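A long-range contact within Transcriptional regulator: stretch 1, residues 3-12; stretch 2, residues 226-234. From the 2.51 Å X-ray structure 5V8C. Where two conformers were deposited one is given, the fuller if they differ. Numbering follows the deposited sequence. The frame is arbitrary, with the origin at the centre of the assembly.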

ATOM      1  N   ARG A   3      -7.801 -17.487 -11.558  1.00 96.55           N
ATOM      2  CA  ARG A   3      -6.646 -17.950 -10.780  1.00 96.01           C
ATOM      3  C   ARG A   3      -5.623 -16.813 -10.656  1.00 96.45           C
ATOM      4  O   ARG A   3      -5.450 -16.058 -11.608  1.00 95.65           O
ATOM      5  CB  ARG A   3      -5.982 -19.170 -11.445  1.00 97.73           C
ATOM      6  CG  ARG A   3      -6.639 -20.509 -11.121  1.00110.10           C
ATOM      7  CD  ARG A   3      -5.955 -21.655 -11.849  1.00122.04           C
ATOM      8  NE  ARG A   3      -6.229 -21.634 -13.289  1.00135.34           N
ATOM      9  CZ  ARG A   3      -5.443 -22.182 -14.212  1.00152.30           C
ATOM     10  NH1 ARG A   3      -4.318 -22.792 -13.861  1.00142.86           N
ATOM     11  NH2 ARG A   3      -5.771 -22.115 -15.495  1.00136.35           N
ATOM     12  N   PRO A   4      -4.911 -16.670  -9.521  1.00 91.54           N
ATOM     13  CA  PRO A   4      -3.930 -15.581  -9.422  1.00 90.58           C
ATOM     14  C   PRO A   4      -2.672 -15.848 -10.232  1.00 92.87           C
ATOM     15  O   PRO A   4      -2.303 -17.008 -10.425  1.00 92.73           O
ATOM     16  CB  PRO A   4      -3.616 -15.531  -7.922  1.00 92.27           C
ATOM     17  CG  PRO A   4      -3.820 -16.930  -7.459  1.00 96.84           C
ATOM     18  CD  PRO A   4      -4.981 -17.451  -8.266  1.00 92.84           C
ATOM     19  N   ALA A   5      -1.984 -14.774 -10.663  1.00 87.95           N
ATOM     20  CA  ALA A   5      -0.699 -14.894 -11.347  1.00 87.58           C
ATOM     21  C   ALA A   5       0.338 -15.278 -10.293  1.00 91.96           C
ATOM     22  O   ALA A   5       0.197 -14.909  -9.120  1.00 91.45           O
ATOM     23  CB  ALA A   5      -0.318 -13.574 -11.995  1.00 88.22           C
ATOM     24  N   ARG A   6       1.328 -16.082 -10.677  1.00 88.47           N
ATOM     25  CA  ARG A   6       2.319 -16.526  -9.705  1.00 88.15           C
ATOM     26  C   ARG A   6       3.721 -15.997  -9.990  1.00 93.76           C
ATOM     27  O   ARG A   6       4.108 -15.817 -11.150  1.00 94.23           O
ATOM     28  CB  ARG A   6       2.317 -18.056  -9.542  1.00 87.19           C
ATOM     29  CG  ARG A   6       0.930 -18.697  -9.407  1.00 99.32           C
ATOM     30  CD  ARG A   6       0.097 -18.140  -8.264  1.00105.85           C
ATOM     31  NE  ARG A   6       0.592 -18.571  -6.961  1.00107.46           N
ATOM     32  CZ  ARG A   6      -0.169 -19.124  -6.025  1.00117.96           C
ATOM     33  NH1 ARG A   6      -1.467 -19.309  -6.239  1.00 97.22           N
ATOM     34  NH2 ARG A   6       0.360 -19.500  -4.870  1.00108.18           N
ATOM     35  N   VAL A   7       4.463 -15.705  -8.918  1.00 89.32           N
ATOM     36  CA  VAL A   7       5.834 -15.235  -9.014  1.00 89.05           C
ATOM     37  C   VAL A   7       6.699 -15.984  -8.024  1.00 94.17           C
ATOM     38  O   VAL A   7       6.320 -16.145  -6.867  1.00 93.33           O
ATOM     39  CB  VAL A   7       5.996 -13.697  -8.886  1.00 92.56           C
ATOM     40  CG1 VAL A   7       5.712 -13.003 -10.210  1.00 92.43           C
ATOM     41  CG2 VAL A   7       5.126 -13.125  -7.769  1.00 92.36           C
ATOM     42  N   ASP A   8       7.849 -16.472  -8.481  1.00 91.97           N
ATOM     43  CA  ASP A   8       8.763 -17.145  -7.578  1.00 92.18           C
ATOM     44  C   ASP A   8       9.541 -16.066  -6.830  1.00 94.23           C
ATOM     45  O   ASP A   8      10.163 -15.207  -7.459  1.00 94.33           O
ATOM     46  CB  ASP A   8       9.708 -18.096  -8.341  1.00 94.61           C
ATOM     47  CG  ASP A   8       9.004 -19.216  -9.092  1.00109.12           C
ATOM     48  OD1 ASP A   8       8.416 -20.104  -8.426  1.00109.55           O
ATOM     49  OD2 ASP A   8       9.093 -19.240 -10.341  1.00117.48           O
ATOM     50  N   ILE A   9       9.400 -16.037  -5.502  1.00 88.39           N
ATOM     51  CA  ILE A   9      10.130 -15.100  -4.663  1.00 87.42           C
ATOM     52  C   ILE A   9      10.816 -15.860  -3.552  1.00 89.12           C
ATOM     53  O   ILE A   9      10.190 -16.696  -2.896  1.00 87.88           O
ATOM     54  CB  ILE A   9       9.229 -13.925  -4.145  1.00 91.23           C
ATOM     55  CG1 ILE A   9       9.250 -12.742  -5.121  1.00 91.07           C
ATOM     56  CG2 ILE A   9       9.628 -13.441  -2.732  1.00 92.92           C
ATOM     57  CD1 ILE A   9       8.152 -12.717  -6.000  1.00 97.19           C
ATOM     58  N   ALA A  10      12.118 -15.600  -3.366  1.00 85.57           N
ATOM     59  CA  ALA A  10      12.890 -16.165  -2.268  1.00 84.80           C
ATOM     60  C   ALA A  10      12.649 -15.239  -1.082  1.00 89.01           C
ATOM     61  O   ALA A  10      13.167 -14.116  -1.050  1.00 91.00           O
ATOM     62  CB  ALA A  10      14.373 -16.223  -2.623  1.00 85.11           C
ATOM     63  N   MET A  11      11.789 -15.696  -0.156  1.00 83.15           N
ATOM     64  CA  MET A  11      11.427 -14.924   1.026  0.60 82.50           C
ATOM     65  C   MET A  11      12.626 -14.727   1.943  1.00 89.73           C
ATOM     66  O   MET A  11      13.465 -15.617   2.058  1.00 90.83           O
ATOM     67  CB  MET A  11      10.246 -15.558   1.779  0.60 84.11           C
ATOM     68  CG  MET A  11       8.903 -15.365   1.087  0.60 86.67           C
ATOM     69  SD  MET A  11       8.462 -13.634   0.761  0.60 89.43           S
ATOM     70  CE  MET A  11       6.951 -13.855  -0.019  0.60 85.94           C
ATOM     71  N   PRO A  12      12.777 -13.529   2.574  1.00 88.41           N
ATOM     72  CA  PRO A  12      13.942 -13.318   3.448  1.00 88.21           C
ATOM     73  C   PRO A  12      13.843 -14.132   4.732  1.00 91.08           C
ATOM     74  O   PRO A  12      12.777 -14.640   5.065  1.00 89.99           O
ATOM     75  CB  PRO A  12      13.894 -11.808   3.760  1.00 89.97           C
ATOM     76  CG  PRO A  12      12.867 -11.233   2.864  1.00 93.83           C
ATOM     77  CD  PRO A  12      11.911 -12.332   2.569  1.00 89.52           C
ATOM     78  N   THR A 226      -1.527 -10.856  -8.128  1.00 79.30           N
ATOM     79  CA  THR A 226      -0.333 -11.659  -8.311  1.00 79.88           C
ATOM     80  C   THR A 226       0.162 -12.029  -6.909  1.00 81.20           C
ATOM     81  O   THR A 226       0.205 -11.174  -6.026  1.00 78.35           O
ATOM     82  CB  THR A 226       0.684 -10.925  -9.191  1.00 93.72           C
ATOM     83  OG1 THR A 226       0.053 -10.557 -10.416  1.00 97.43           O
ATOM     84  CG2 THR A 226       1.911 -11.763  -9.487  1.00 94.23           C
ATOM     85  N   LEU A 227       0.437 -13.323  -6.691  1.00 79.32           N
ATOM     86  CA  LEU A 227       0.903 -13.885  -5.424  1.00 79.72           C
ATOM     87  C   LEU A 227       2.242 -14.570  -5.622  1.00 88.02           C
ATOM     88  O   LEU A 227       2.471 -15.166  -6.681  1.00 89.49           O
ATOM     89  CB  LEU A 227      -0.081 -14.961  -4.917  1.00 79.49           C
ATOM     90  CG  LEU A 227      -1.429 -14.520  -4.373  1.00 82.74           C
ATOM     91  CD1 LEU A 227      -2.253 -15.728  -3.957  1.00 83.30           C
ATOM     92  CD2 LEU A 227      -1.277 -13.533  -3.212  1.00 83.86           C
ATOM     93  N   ASP A 228       3.084 -14.599  -4.568  1.00 84.30           N
ATOM     94  CA  ASP A 228       4.313 -15.375  -4.639  1.00 85.76           C
ATOM     95  C   ASP A 228       3.927 -16.856  -4.663  1.00 89.00           C
ATOM     96  O   ASP A 228       2.814 -17.203  -4.273  1.00 86.28           O
ATOM     97  CB  ASP A 228       5.276 -15.051  -3.483  1.00 88.11           C
ATOM     98  CG  ASP A 228       4.778 -15.477  -2.126  1.00103.92           C
ATOM     99  OD1 ASP A 228       5.059 -16.632  -1.722  1.00111.99           O
ATOM    100  OD2 ASP A 228       4.124 -14.659  -1.457  1.00104.98           O
ATOM    101  N   SER A 229       4.820 -17.715  -5.150  1.00 88.25           N
ATOM    102  CA  SER A 229       4.563 -19.146  -5.288  1.00 89.32           C
ATOM    103  C   SER A 229       4.264 -19.851  -3.969  1.00 93.75           C
ATOM    104  O   SER A 229       3.454 -20.772  -3.959  1.00 93.34           O
ATOM    105  CB  SER A 229       5.722 -19.826  -6.005  1.00 94.34           C
ATOM    106  OG  SER A 229       5.936 -19.255  -7.286  1.00 99.77           O
ATOM    107  N   GLY A 230       4.865 -19.380  -2.874  1.00 91.05           N
ATOM    108  CA  GLY A 230       4.722 -19.987  -1.551  1.00 91.61           C
ATOM    109  C   GLY A 230       3.510 -19.585  -0.737  1.00 97.01           C
ATOM    110  O   GLY A 230       3.253 -20.169   0.318  1.00 96.30           O
ATOM    111  N   THR A 231       2.768 -18.570  -1.193  1.00 95.33           N
ATOM    112  CA  THR A 231       1.593 -18.100  -0.465  1.00 94.26           C
ATOM    113  C   THR A 231       0.330 -18.719  -1.057  1.00 98.09           C
ATOM    114  O   THR A 231       0.174 -18.761  -2.278  1.00 98.20           O
ATOM    115  CB  THR A 231       1.584 -16.561  -0.363  1.00107.36           C
ATOM    116  OG1 THR A 231       0.600 -16.156   0.586  1.00112.16           O
ATOM    117  CG2 THR A 231       1.323 -15.878  -1.687  1.00105.73           C
ATOM    118  N   GLY A 232      -0.521 -19.256  -0.193  1.00 93.56           N
ATOM    119  CA  GLY A 232      -1.740 -19.926  -0.620  1.00 92.94           C
ATOM    120  C   GLY A 232      -2.958 -19.031  -0.726  1.00 94.21           C
ATOM    121  O   GLY A 232      -3.112 -18.076   0.043  1.00 92.68           O
ATOM    122  N   LEU A 233      -3.857 -19.362  -1.666  1.00 88.96           N
ATOM    123  CA  LEU A 233      -5.125 -18.669  -1.831  1.00 86.16           C
ATOM    124  C   LEU A 233      -5.918 -18.800  -0.517  1.00 88.80           C
ATOM    125  O   LEU A 233      -6.671 -17.895  -0.159  1.00 87.52           O
ATOM    126  CB  LEU A 233      -5.893 -19.270  -3.017  1.00 86.70           C
ATOM    127  CG  LEU A 233      -6.671 -18.297  -3.904  1.00 90.03           C
ATOM    128  CD1 LEU A 233      -5.801 -17.147  -4.385  1.00 90.03           C
ATOM    129  CD2 LEU A 233      -7.241 -18.996  -5.094  1.00 91.72           C
ATOM    130  N   SER A 234      -5.634 -19.868   0.253  1.00 85.54           N
ATOM    131  CA  SER A 234      -6.195 -20.123   1.579  1.00 85.58           C
ATOM    132  C   SER A 234      -5.497 -19.268   2.644  1.00 90.74           C
ATOM    133  O   SER A 234      -6.141 -18.851   3.605  1.00 91.77           O
ATOM    134  CB  SER A 234      -6.112 -21.608   1.935  1.00 90.52           C
ATOM    135  OG  SER A 234      -4.855 -22.182   1.617  1.00 98.11           O
TER
HETATM  136  O   HOH W   1       7.629 -17.735  -4.111  1.00102.10           O

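Two short strands, residues 5-7 and 226-228, lie side by side in parallel, and backbone hydrogen bonds join them. Leu227 uses both of its polar backbone atoms: its N donates to Ala5 O (2.9 Å, nearly linear), and its O accepts from Val7 N (3.0 Å). Just beyond the strand, Ser229 N donates to Val7 O at 2.8 Å, carrying the ladder into the turn formed by Asp228 to Thr231. There the serine hydroxyl proves useful, since Ser229 OG donates to Asp8 OD1 at 2.9 Å. Water 1 extends this end of the contact, accepting from Ile9 N (2.8 Å) and, weakly, from Ser229 N (3.0 Å).

Arg6 is long enough to reach the same turn. Its chain folds through three m rotamers and lays one guanidinium face over Leu227 CB, while NH2 makes weak hydrogen bonds to Asp228 O (3.4 Å) and Ser229 O (3.5 Å) and lies 2.7 Å from Thr231 O.

Ala5, Val7, Thr226 and Asp228 place their side chains on the opposite sheet face from Arg6 and Leu227. There Val7 CG2 meets Thr226 CG2 at 3.9 Å, two branched residues well suited to a strand. Before the first strand, Pro4 offers a compact apolar ring: its CG packs against Leu227 CD1 (4.0 Å) and Leu233 CD1 (3.7 Å). Altogether 619 Å² is buried.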